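Long-range contacts in cytochrome p450EpoK (Sorangium cellulosum, PDB 1PKF), which belongs to the cytochrome P450 family of haem proteins and holds an iron protoporphyrin IX together with epothilone D in neighbouring pockets: residues A[159-164]-A[223-228]; A[299-304]-A[401-406]; A[331-336]-A[354-359]. All blocks are in the same frame, centred on the assembly; numbering follows the deposited sequence.

The three contacts come in two groups within the P450 fold. Interaction 1 stands apart: it joins the end of helix 154-161 to the start of helix 225-234, and its centre lies about 29 Å from that of interaction 2 and about 32 Å from that of interaction 3, on the other side of the chain's centre from the latter. It closes before the others open. Interaction 3 is nested inside the loop closed by interaction 2, and the two touch: P331 packs on L301 and I303, A357 on N299. This touching pair contributes residues to both pockets, G304, A402 and F403 to that of epothilone D and A357, Y358 and G359 to that of the haem.

Interaction 1 of 3, residues A[159-164]-A[223-228]; sequences SALLKV and NDVLTM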
loop_
_atom_site.group_PDB
_atom_site.type_symbol
_atom_site.label_atom_id
_atom_site.label_comp_id
_atom_site.label_asym_id
_atom_site.label_seq_id
_atom_site.Cartn_x
_atom_site.Cartn_y
_atom_site.Cartn_z
ATOM N N SER A 159 1.469 -2.548 15.198
ATOM C CA SER A 159 1.830 -3.192 16.452
ATOM C C SER A 159 0.984 -2.762 17.643
ATOM O O SER A 159 0.821 -3.548 18.534
ATOM C CB SER A 159 3.316 -3.006 16.779
ATOM O OG SER A 159 4.087 -3.928 16.021
ATOM N N ALA A 160 0.445 -1.547 17.655
ATOM C CA ALA A 160 -0.444 -1.111 18.732
ATOM C C ALA A 160 -1.765 -1.818 18.544
ATOM O O ALA A 160 -2.330 -2.374 19.489
ATOM C CB ALA A 160 -0.619 0.398 18.701
ATOM N N LEU A 161 -2.244 -1.852 17.299
ATOM C CA LEU A 161 -3.452 -2.607 16.980
ATOM C C LEU A 161 -3.344 -4.103 17.362
ATOM O O LEU A 161 -4.342 -4.701 17.754
ATOM C CB LEU A 161 -3.783 -2.467 15.491
ATOM C CG LEU A 161 -4.936 -3.298 14.931
ATOM C CD1 LEU A 161 -6.264 -2.670 15.239
ATOM C CD2 LEU A 161 -4.797 -3.454 13.431
ATOM N N LEU A 162 -2.145 -4.694 17.235
ATOM C CA LEU A 162 -1.934 -6.113 17.546
ATOM C C LEU A 162 -1.415 -6.319 18.994
ATOM O O LEU A 162 -1.190 -7.444 19.414
ATOM C CB LEU A 162 -0.920 -6.751 16.574
ATOM C CG LEU A 162 -1.138 -6.656 15.055
ATOM C CD1 LEU A 162 0.077 -7.224 14.297
ATOM C CD2 LEU A 162 -2.410 -7.363 14.661
ATOM N N LYS A 163 -1.191 -5.211 19.694
ATOM C CA LYS A 163 -0.594 -5.159 21.032
ATOM C C LYS A 163 0.744 -5.861 21.096
ATOM O O LYS A 163 0.938 -6.774 21.898
ATOM C CB LYS A 163 -1.542 -5.722 22.095
ATOM C CG LYS A 163 -2.978 -5.300 21.918
ATOM C CD LYS A 163 -3.333 -4.070 22.731
ATOM C CE LYS A 163 -4.784 -4.190 23.227
ATOM N NZ LYS A 163 -5.736 -4.522 22.118
ATOM N N VAL A 164 1.670 -5.402 20.260
ATOM C CA VAL A 164 3.024 -5.898 20.232
ATOM C C VAL A 164 3.912 -4.772 20.747
ATOM O O VAL A 164 3.740 -3.616 20.364
ATOM C CB VAL A 164 3.422 -6.308 18.781
ATOM C CG1 VAL A 164 4.836 -6.825 18.715
ATOM C CG2 VAL A 164 2.485 -7.355 18.255
ATOM N N ASN A 223 -11.351 -6.988 23.865
ATOM C CA ASN A 223 -11.461 -5.964 22.811
ATOM C C ASN A 223 -10.204 -5.931 21.953
ATOM O O ASN A 223 -9.578 -4.891 21.792
ATOM C CB ASN A 223 -11.694 -4.561 23.422
ATOM C CG ASN A 223 -12.802 -4.548 24.479
ATOM O OD1 ASN A 223 -13.934 -4.976 24.230
ATOM N ND2 ASN A 223 -12.462 -4.073 25.678
ATOM N N ASP A 224 -9.825 -7.085 21.427
ATOM C CA ASP A 224 -8.496 -7.254 20.853
ATOM C C ASP A 224 -8.593 -8.036 19.571
ATOM O O ASP A 224 -9.233 -9.090 19.520
ATOM C CB ASP A 224 -7.601 -7.956 21.886
ATOM C CG ASP A 224 -6.192 -8.187 21.393
ATOM O OD1 ASP A 224 -5.413 -7.212 21.285
ATOM O OD2 ASP A 224 -5.769 -9.326 21.114
ATOM N N VAL A 225 -7.969 -7.529 18.511
ATOM C CA VAL A 225 -8.157 -8.131 17.181
ATOM C C VAL A 225 -7.636 -9.551 17.160
ATOM O O VAL A 225 -8.319 -10.503 16.724
ATOM C CB VAL A 225 -7.436 -7.307 16.067
ATOM C CG1 VAL A 225 -7.859 -7.766 14.687
ATOM C CG2 VAL A 225 -7.743 -5.847 16.216
ATOM N N LEU A 226 -6.419 -9.711 17.647
ATOM C CA LEU A 226 -5.765 -11.021 17.589
ATOM C C LEU A 226 -6.539 -12.012 18.406
ATOM O O LEU A 226 -6.839 -13.099 17.926
ATOM C CB LEU A 226 -4.318 -10.936 18.024
ATOM C CG LEU A 226 -3.327 -10.399 17.012
ATOM C CD1 LEU A 226 -1.926 -10.553 17.559
ATOM C CD2 LEU A 226 -3.422 -11.099 15.651
ATOM N N THR A 227 -6.960 -11.640 19.612
ATOM C CA THR A 227 -7.741 -12.597 20.416
ATOM C C THR A 227 -9.052 -12.963 19.704
ATOM O O THR A 227 -9.496 -14.119 19.718
ATOM C CB THR A 227 -8.077 -12.010 21.820
ATOM O OG1 THR A 227 -6.896 -11.621 22.517
ATOM C CG2 THR A 227 -8.791 -13.042 22.692
ATOM N N MET A 228 -9.697 -11.981 19.093
ATOM C CA MET A 228 -10.938 -12.252 18.337
ATOM C C MET A 228 -10.684 -13.252 17.204
ATOM O O MET A 228 -11.455 -14.166 16.998
ATOM C CB MET A 228 -11.541 -10.953 17.766
ATOM C CG MET A 228 -11.802 -9.854 18.814
ATOM S SD MET A 228 -12.663 -8.323 18.245
ATOM C CE MET A 228 -14.374 -8.723 18.737
HETATM O O HOH W 1 -6.281 -4.787 19.194
#
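K163 and D224 make the charged part of this contact, where the end of helix 154-161 meets the start of helix 225-234, helices E and H of the P450 fold. The lysine chain, bent at its second, third and fourth torsions, runs back past the aspartate in the opposite direction, and K163 NZ donates to D224 OD1 at 2.8 Å, a salt bridge that uses the anti lone pair of the oxygen. A water accepts from V225 N at 3.3 Å and, weakly, from K163 NZ.

The other carboxylate oxygen serves the helix. D224 is the N-cap, and its CG, anti to the backbone N (chi1 180°), lets OD2 take T227 N at 3.0 Å and T227 OG1 at 2.9 Å from opposite faces of the carboxylate plane. R216 of helix 195-218 adds a salt bridge to OD2 and donates to L162 O as well. On the partner helix, K163 has positive phi and closes a Schellman motif, with V164 N bonded to S159 O at 2.7 Å and K163 N to A160 O at 3.1 Å.

Apolar packing fills the rest. L161 CD1 meets V225 CG2 at 3.6 Å, reached with CG anti to the backbone N. Beside it the L162 and L226 side chains cross obliquely: L162 CD2 lies against L226 CG at 3.9 Å, while L226 CD1 approaches the L162 carbonyl. Both leucines continue onto V248 of helix 241-272.

A C-terminal Schellman turn thus faces an N-cap, and the aspartate between them is shared: one oxygen meets the lysine, the other caps its own helix and pairs with R216. Two cations and a helix N-terminus would probably keep D224 ionised.

Interaction 2 of 3, residues A[299-304]-A[401-406]; sequences NILRIG and PAFRNI. With EPD (epothilone D), chain C.
The F403 ring has A402 CB over the centre of one face, 4.1 Å above the plane, and I300 O at its edge, in the plane; L301 CD2 approaches obliquely at 3.6 Å from F403 CE2, as does O16 of epothilone D, 3.4 Å from F403 CZ, and the ring of H400 meets it with planes about 45° apart. In this P450 fold the ring belongs to the loop before the last strand, 406-412, which here meets the loop between helix 287-297 and strand 304-309.

The two guanidinium groups belong to opposite segments. That of R302 has N405 OD1 near its edge, the arginine and amide planes 67° apart, but this oxygen accepts from H400 N; R302 NE and NH2 make only weak bonds to F403 O, while H400 O, G398 O and P19 O take NE, NH2 and NH1 respectively. R404 bends at its third torsion to bring NH1 to N299 O at 2.8 Å, with the oxygen tilted slightly from the guanidinium plane and the donor well above the carbonyl plane. A25 O holds its NE, and E298 pairs with NH2.

Between these groups the backbones form a single bridge, with L301 and F403 as a non-hydrogen-bonded antiparallel pair. R302 N donates to A402 O at 2.9 Å, almost straight at 173°, and R404 N to I300 O at 2.8 Å. N299 OD1 accepts from L301 N, an Asx turn that ties down the start of its loop.

The bridged backbones border the epothilone D pocket, to which G304, A402 and F403 belong. A water accepts from I303 N near A402 O. A402 CB lies 3.4 Å from O12 of epothilone D, and the ligand's O10 donates to G304 O at 2.9 Å.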
loop_
_atom_site.group_PDB
_atom_site.type_symbol
_atom_site.label_atom_id
_atom_site.label_comp_id
_atom_site.label_asym_id
_atom_site.label_seq_id
_atom_site.Cartn_x
_atom_site.Cartn_y
_atom_site.Cartn_z
ATOM N N ASN A 299 -0.247 8.814 -7.320
ATOM C CA ASN A 299 -0.371 7.587 -6.668
ATOM C C ASN A 299 0.984 6.936 -6.466
ATOM O O ASN A 299 1.847 6.988 -7.359
ATOM C CB ASN A 299 -1.201 6.691 -7.535
ATOM C CG ASN A 299 -1.624 5.468 -6.811
ATOM O OD1 ASN A 299 -1.101 4.367 -7.047
ATOM N ND2 ASN A 299 -2.587 5.634 -5.932
ATOM N N ILE A 300 1.131 6.286 -5.310
ATOM C CA ILE A 300 2.384 5.670 -4.925
ATOM C C ILE A 300 2.719 4.423 -5.716
ATOM O O ILE A 300 3.847 3.931 -5.624
ATOM C CB ILE A 300 2.397 5.333 -3.392
ATOM C CG1 ILE A 300 1.297 4.337 -3.040
ATOM C CG2 ILE A 300 2.304 6.609 -2.582
ATOM C CD1 ILE A 300 1.379 3.770 -1.609
ATOM N N LEU A 301 1.768 3.879 -6.465
ATOM C CA LEU A 301 2.031 2.648 -7.183
ATOM C C LEU A 301 2.820 2.931 -8.471
ATOM O O LEU A 301 2.604 3.957 -9.113
ATOM C CB LEU A 301 0.758 1.910 -7.484
ATOM C CG LEU A 301 0.051 1.360 -6.260
ATOM C CD1 LEU A 301 -1.330 0.859 -6.605
ATOM C CD2 LEU A 301 0.890 0.230 -5.612
ATOM N N ARG A 302 3.801 2.063 -8.754
ATOM C CA ARG A 302 4.622 2.115 -9.970
ATOM C C ARG A 302 3.807 1.736 -11.205
ATOM O O ARG A 302 3.868 2.397 -12.242
ATOM C CB ARG A 302 5.812 1.130 -9.826
ATOM C CG ARG A 302 6.881 1.241 -10.904
ATOM C CD ARG A 302 8.177 0.436 -10.619
ATOM N NE ARG A 302 8.888 0.985 -9.477
ATOM C CZ ARG A 302 9.780 1.949 -9.556
ATOM N NH1 ARG A 302 10.112 2.460 -10.726
ATOM N NH2 ARG A 302 10.378 2.393 -8.466
ATOM N N ILE A 303 3.082 0.640 -11.094
ATOM C CA ILE A 303 2.259 0.120 -12.162
ATOM C C ILE A 303 0.787 0.016 -11.704
ATOM O O ILE A 303 -0.100 0.690 -12.239
ATOM C CB ILE A 303 2.780 -1.248 -12.647
ATOM C CG1 ILE A 303 4.306 -1.173 -12.938
ATOM C CG2 ILE A 303 2.028 -1.656 -13.871
ATOM C CD1 ILE A 303 5.120 -2.302 -12.377
ATOM N N GLY A 304 0.508 -0.829 -10.725
ATOM C CA GLY A 304 -0.838 -0.917 -10.204
ATOM C C GLY A 304 -1.042 -2.226 -9.512
ATOM O O GLY A 304 -0.223 -2.628 -8.715
ATOM N N PRO A 401 9.643 -2.819 -6.850
ATOM C CA PRO A 401 8.855 -3.328 -7.967
ATOM C C PRO A 401 7.394 -2.899 -7.924
ATOM O O PRO A 401 6.741 -2.942 -8.988
ATOM C CB PRO A 401 8.930 -4.832 -7.788
ATOM C CG PRO A 401 9.087 -4.988 -6.312
ATOM C CD PRO A 401 10.073 -3.900 -5.949
ATOM N N ALA A 402 6.857 -2.582 -6.744
ATOM C CA ALA A 402 5.423 -2.159 -6.656
ATOM C C ALA A 402 5.197 -0.669 -6.517
ATOM O O ALA A 402 4.122 -0.167 -6.881
ATOM C CB ALA A 402 4.750 -2.825 -5.496
ATOM N N PHE A 403 6.151 0.015 -5.900
ATOM C CA PHE A 403 5.988 1.393 -5.472
ATOM C C PHE A 403 6.981 2.359 -6.126
ATOM O O PHE A 403 8.132 2.010 -6.416
ATOM C CB PHE A 403 6.150 1.508 -3.954
ATOM C CG PHE A 403 5.187 0.652 -3.173
ATOM C CD1 PHE A 403 5.651 -0.298 -2.268
ATOM C CD2 PHE A 403 3.823 0.791 -3.352
ATOM C CE1 PHE A 403 4.771 -1.065 -1.564
ATOM C CE2 PHE A 403 2.943 0.024 -2.668
ATOM C CZ PHE A 403 3.407 -0.905 -1.754
ATOM N N ARG A 404 6.529 3.581 -6.330
ATOM C CA ARG A 404 7.429 4.696 -6.630
ATOM C C ARG A 404 8.043 5.136 -5.311
ATOM O O ARG A 404 7.650 6.127 -4.702
ATOM C CB ARG A 404 6.668 5.858 -7.271
ATOM C CG ARG A 404 5.883 5.502 -8.511
ATOM C CD ARG A 404 4.801 6.573 -8.912
ATOM N NE ARG A 404 5.402 7.890 -8.891
ATOM C CZ ARG A 404 4.791 9.020 -8.621
ATOM N NH1 ARG A 404 3.495 9.038 -8.345
ATOM N NH2 ARG A 404 5.494 10.140 -8.625
ATOM N N ASN A 405 9.014 4.372 -4.853
ATOM C CA ASN A 405 9.475 4.502 -3.487
ATOM C C ASN A 405 10.383 5.693 -3.268
ATOM O O ASN A 405 11.321 5.861 -3.990
ATOM C CB ASN A 405 10.121 3.189 -3.011
ATOM C CG ASN A 405 11.316 2.726 -3.875
ATOM O OD1 ASN A 405 11.266 2.663 -5.133
ATOM N ND2 ASN A 405 12.389 2.334 -3.170
ATOM N N ILE A 406 10.081 6.553 -2.298
ATOM C CA ILE A 406 10.974 7.662 -1.972
ATOM C C ILE A 406 11.932 7.161 -0.923
ATOM O O ILE A 406 11.503 6.676 0.117
ATOM C CB ILE A 406 10.236 8.899 -1.456
ATOM C CG1 ILE A 406 9.326 9.473 -2.534
ATOM C CG2 ILE A 406 11.228 10.004 -1.107
ATOM C CD1 ILE A 406 8.683 10.860 -2.161
HETATM C C51 EPD C . -0.939 -1.094 -2.015
HETATM C C5 EPD C . -1.054 -2.602 -2.072
HETATM C C4 EPD C . -0.675 -3.229 -0.976
HETATM C C3 EPD C . -0.919 -4.693 -0.762
HETATM C C2 EPD C . 0.412 -5.455 -0.456
HETATM C C20 EPD C . 0.201 -7.017 -0.184
HETATM C C21 EPD C . 1.436 -7.903 -0.283
HETATM C C22 EPD C . -1.068 -7.409 0.039
HETATM C C23 EPD C . -1.459 -8.753 0.267
HETATM C C24 EPD C . -2.578 -9.287 0.639
HETATM S S1 EPD C . -2.511 -11.027 0.721
HETATM C C25 EPD C . -0.877 -10.883 0.183
HETATM C C27 EPD C . -0.107 -12.162 0.015
HETATM N N26 EPD C . -0.453 -9.725 -0.030
HETATM C C6 EPD C . -2.029 -3.277 -3.063
HETATM C C7 EPD C . -1.803 -2.883 -4.516
HETATM C C8 EPD C . -0.533 -3.595 -5.017
HETATM C C9 EPD C . -0.467 -4.836 -5.871
HETATM C C91 EPD C . -0.813 -6.176 -5.353
HETATM C C10 EPD C . 1.138 -4.910 -5.991
HETATM O O10 EPD C . 1.544 -3.661 -6.676
HETATM C C11 EPD C . 1.729 -6.255 -6.582
HETATM C C28 EPD C . 1.365 -6.527 -8.033
HETATM C C12 EPD C . 3.251 -6.294 -6.461
HETATM O O12 EPD C . 3.853 -5.593 -7.289
HETATM C C13 EPD C . 3.851 -7.162 -5.330
HETATM C C30 EPD C . 3.484 -8.624 -5.417
HETATM C C29 EPD C . 5.356 -6.947 -5.158
HETATM C C14 EPD C . 3.165 -6.740 -3.935
HETATM O O14 EPD C . 3.466 -7.629 -2.853
HETATM C C15 EPD C . 3.582 -5.414 -3.362
HETATM C C16 EPD C . 2.734 -5.083 -2.084
HETATM O O16 EPD C . 3.115 -4.219 -1.325
HETATM O O1 EPD C . 1.487 -5.800 -1.814
HETATM O O HOH W 2 2.983 -1.434 -9.053
#

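Interaction 3 of 3, residues A[331-336]-A[354-359]; sequences PSALRD and ASLAYG. With HEM (protoporphyrin IX containing Fe), chain B.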
loop_
_atom_site.group_PDB
_atom_site.type_symbol
_atom_site.label_atom_id
_atom_site.label_comp_id
_atom_site.label_asym_id
_atom_site.label_seq_id
_atom_site.Cartn_x
_atom_site.Cartn_y
_atom_site.Cartn_z
ATOM N N PRO A 331 -1.981 4.753 -11.438
ATOM C CA PRO A 331 -1.593 6.160 -11.478
ATOM C C PRO A 331 -2.055 6.840 -12.781
ATOM O O PRO A 331 -2.172 8.072 -12.835
ATOM C CB PRO A 331 -0.060 6.118 -11.349
ATOM C CG PRO A 331 0.321 4.716 -11.651
ATOM C CD PRO A 331 -0.830 3.842 -11.362
ATOM N N SER A 332 -2.314 6.025 -13.802
ATOM C CA SER A 332 -2.797 6.511 -15.078
ATOM C C SER A 332 -4.298 6.727 -15.061
ATOM O O SER A 332 -4.784 7.790 -15.465
ATOM C CB SER A 332 -2.513 5.500 -16.194
ATOM O OG SER A 332 -2.968 6.055 -17.420
ATOM N N ALA A 333 -5.015 5.686 -14.657
ATOM C CA ALA A 333 -6.444 5.754 -14.503
ATOM C C ALA A 333 -6.827 6.969 -13.681
ATOM O O ALA A 333 -7.842 7.566 -13.929
ATOM C CB ALA A 333 -6.972 4.493 -13.844
ATOM N N LEU A 334 -5.999 7.351 -12.719
ATOM C CA LEU A 334 -6.335 8.424 -11.807
ATOM C C LEU A 334 -5.941 9.783 -12.321
ATOM O O LEU A 334 -6.169 10.784 -11.631
ATOM C CB LEU A 334 -5.707 8.190 -10.439
ATOM C CG LEU A 334 -6.252 6.994 -9.656
ATOM C CD1 LEU A 334 -5.649 6.944 -8.262
ATOM C CD2 LEU A 334 -7.766 7.054 -9.569
ATOM N N ARG A 335 -5.342 9.850 -13.510
ATOM C CA ARG A 335 -5.163 11.132 -14.207
ATOM C C ARG A 335 -6.085 11.216 -15.441
ATOM O O ARG A 335 -5.891 12.026 -16.326
ATOM C CB ARG A 335 -3.708 11.331 -14.642
ATOM C CG ARG A 335 -2.739 11.502 -13.519
ATOM C CD ARG A 335 -2.797 12.815 -12.903
ATOM N NE ARG A 335 -1.679 13.066 -12.019
ATOM C CZ ARG A 335 -0.584 13.715 -12.343
ATOM N NH1 ARG A 335 -0.426 14.208 -13.552
ATOM N NH2 ARG A 335 0.359 13.915 -11.439
ATOM N N ASP A 336 -7.089 10.359 -15.477
ATOM C CA ASP A 336 -7.971 10.225 -16.607
ATOM C C ASP A 336 -8.923 11.425 -16.614
ATOM O O ASP A 336 -9.788 11.558 -15.731
ATOM C CB ASP A 336 -8.710 8.884 -16.518
ATOM C CG ASP A 336 -9.523 8.557 -17.784
ATOM O OD1 ASP A 336 -10.023 9.499 -18.432
ATOM O OD2 ASP A 336 -9.753 7.397 -18.183
ATOM N N ALA A 354 -14.057 9.461 -6.487
ATOM C CA ALA A 354 -13.872 8.508 -7.570
ATOM C C ALA A 354 -12.455 7.879 -7.548
ATOM O O ALA A 354 -12.193 6.954 -8.300
ATOM C CB ALA A 354 -14.172 9.150 -8.939
ATOM N N SER A 355 -11.570 8.371 -6.677
ATOM C CA SER A 355 -10.231 7.776 -6.514
ATOM C C SER A 355 -10.325 6.282 -6.298
ATOM O O SER A 355 -11.119 5.809 -5.497
ATOM C CB SER A 355 -9.483 8.449 -5.352
ATOM O OG SER A 355 -8.115 8.050 -5.292
ATOM N N LEU A 356 -9.547 5.523 -7.058
ATOM C CA LEU A 356 -9.478 4.063 -6.920
ATOM C C LEU A 356 -8.267 3.613 -6.083
ATOM O O LEU A 356 -7.915 2.439 -6.067
ATOM C CB LEU A 356 -9.359 3.411 -8.313
ATOM C CG LEU A 356 -10.448 3.670 -9.336
ATOM C CD1 LEU A 356 -9.990 3.350 -10.752
ATOM C CD2 LEU A 356 -11.604 2.827 -9.005
ATOM N N ALA A 357 -7.653 4.545 -5.379
ATOM C CA ALA A 357 -6.367 4.298 -4.752
ATOM C C ALA A 357 -6.429 3.205 -3.703
ATOM O O ALA A 357 -5.437 2.570 -3.467
ATOM C CB ALA A 357 -5.796 5.583 -4.153
ATOM N N TYR A 358 -7.594 2.992 -3.087
ATOM C CA TYR A 358 -7.760 1.949 -2.085
ATOM C C TYR A 358 -8.518 0.762 -2.602
ATOM O O TYR A 358 -8.948 -0.105 -1.837
ATOM C CB TYR A 358 -8.413 2.486 -0.831
ATOM C CG TYR A 358 -7.526 3.430 -0.072
ATOM C CD1 TYR A 358 -7.682 4.787 -0.184
ATOM C CD2 TYR A 358 -6.516 2.951 0.751
ATOM C CE1 TYR A 358 -6.894 5.649 0.517
ATOM C CE2 TYR A 358 -5.695 3.807 1.444
ATOM C CZ TYR A 358 -5.884 5.172 1.316
ATOM O OH TYR A 358 -5.073 6.050 2.017
ATOM N N GLY A 359 -8.660 0.678 -3.919
ATOM C CA GLY A 359 -9.363 -0.448 -4.489
ATOM C C GLY A 359 -10.878 -0.280 -4.626
ATOM O O GLY A 359 -11.462 0.727 -4.267
HETATM C CHA HEM B . -5.658 -4.350 -0.355
HETATM C CHB HEM B . -4.108 0.026 -1.250
HETATM C CHC HEM B . -2.692 0.693 3.344
HETATM C CHD HEM B . -3.932 -3.785 4.162
HETATM C C1A HEM B . -5.448 -3.163 -0.967
HETATM C C2A HEM B . -5.792 -2.863 -2.338
HETATM C C3A HEM B . -5.341 -1.650 -2.592
HETATM C C4A HEM B . -4.704 -1.162 -1.396
HETATM C CMA HEM B . -5.511 -0.942 -3.935
HETATM C CAA HEM B . -6.535 -3.787 -3.313
HETATM C CBA HEM B . -5.515 -4.440 -4.256
HETATM C CGA HEM B . -6.246 -5.296 -5.268
HETATM O O1A HEM B . -5.584 -6.045 -6.035
HETATM O O2A HEM B . -7.512 -5.260 -5.313
HETATM C C1B HEM B . -3.579 0.483 -0.080
HETATM C C2B HEM B . -2.971 1.791 0.024
HETATM C C3B HEM B . -2.640 1.954 1.287
HETATM C C4B HEM B . -2.949 0.768 1.999
HETATM C CMB HEM B . -2.772 2.878 -1.091
HETATM C CAB HEM B . -1.911 3.124 1.927
HETATM C CBB HEM B . -2.255 4.370 1.716
HETATM C C1C HEM B . -2.939 -0.408 4.044
HETATM C C2C HEM B . -2.794 -0.627 5.469
HETATM C C3C HEM B . -3.140 -1.891 5.682
HETATM C C4C HEM B . -3.562 -2.495 4.411
HETATM C CMC HEM B . -2.304 0.368 6.517
HETATM C CAC HEM B . -3.090 -2.517 7.056
HETATM C CBC HEM B . -3.768 -3.606 7.247
HETATM C C1D HEM B . -4.401 -4.320 2.999
HETATM C C2D HEM B . -4.740 -5.721 2.887
HETATM C C3D HEM B . -5.284 -5.898 1.501
HETATM C C4D HEM B . -5.199 -4.595 0.908
HETATM C CMD HEM B . -4.669 -6.848 3.922
HETATM C CAD HEM B . -5.823 -7.177 0.887
HETATM C CBD HEM B . -7.342 -7.018 0.918
HETATM C CGD HEM B . -8.001 -8.178 0.239
HETATM O O1D HEM B . -7.422 -8.771 -0.696
HETATM O O2D HEM B . -9.128 -8.544 0.621
HETATM N NA HEM B . -4.776 -2.113 -0.424
HETATM N NB HEM B . -3.555 -0.181 1.160
HETATM N NC HEM B . -3.416 -1.537 3.457
HETATM N ND HEM B . -4.679 -3.639 1.805
HETATM FE FE HEM B . -4.274 -1.714 1.576
#
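The L334 side chain is the bump of this contact, and the backbone bend through S355, L356 and A357 is the hollow that takes it. The two pieces are P450 landmarks: L334 follows the short helix 330-333, called K' in this family, and 354-359 leads into the haem-side loop that carries C365, whose backbone bonds to that of Y358.

L334 fits by its two methyl groups. With CG beside its backbone N (chi1 -67°), the branch forks across the bend. CD2 enters deepest, 3.4 Å from L356 N and 4.0 Å from S355 CA. CD1 lies to the other side of the fork, 4.0 Å from S355 OG and 4.3 Å from A357 CB. Across the segments the contact is apolar packing, without a hydrogen bond.

A smaller bump answers from the other side. L356 CD1 comes to 4.5 Å from A333 CB, while V58, S59 and Y55 of helix 55-63 pack on the L356 side chain. The A357 methyl group packs on N299 and L295, close to L334. Type I turns lie on both sides: A333 to D336, and L356 to G359, the latter closed by G359 N on L356 O at 2.9 Å.

The hollow's backbone runs straight on to the haem, with A357, Y358 and G359 all in its pocket. A357 O and G359 N border the porphyrin methyl CMA, and the Y358 ring lies obliquely to the vinyl carbon CBB, its OH 3.3 Å from it.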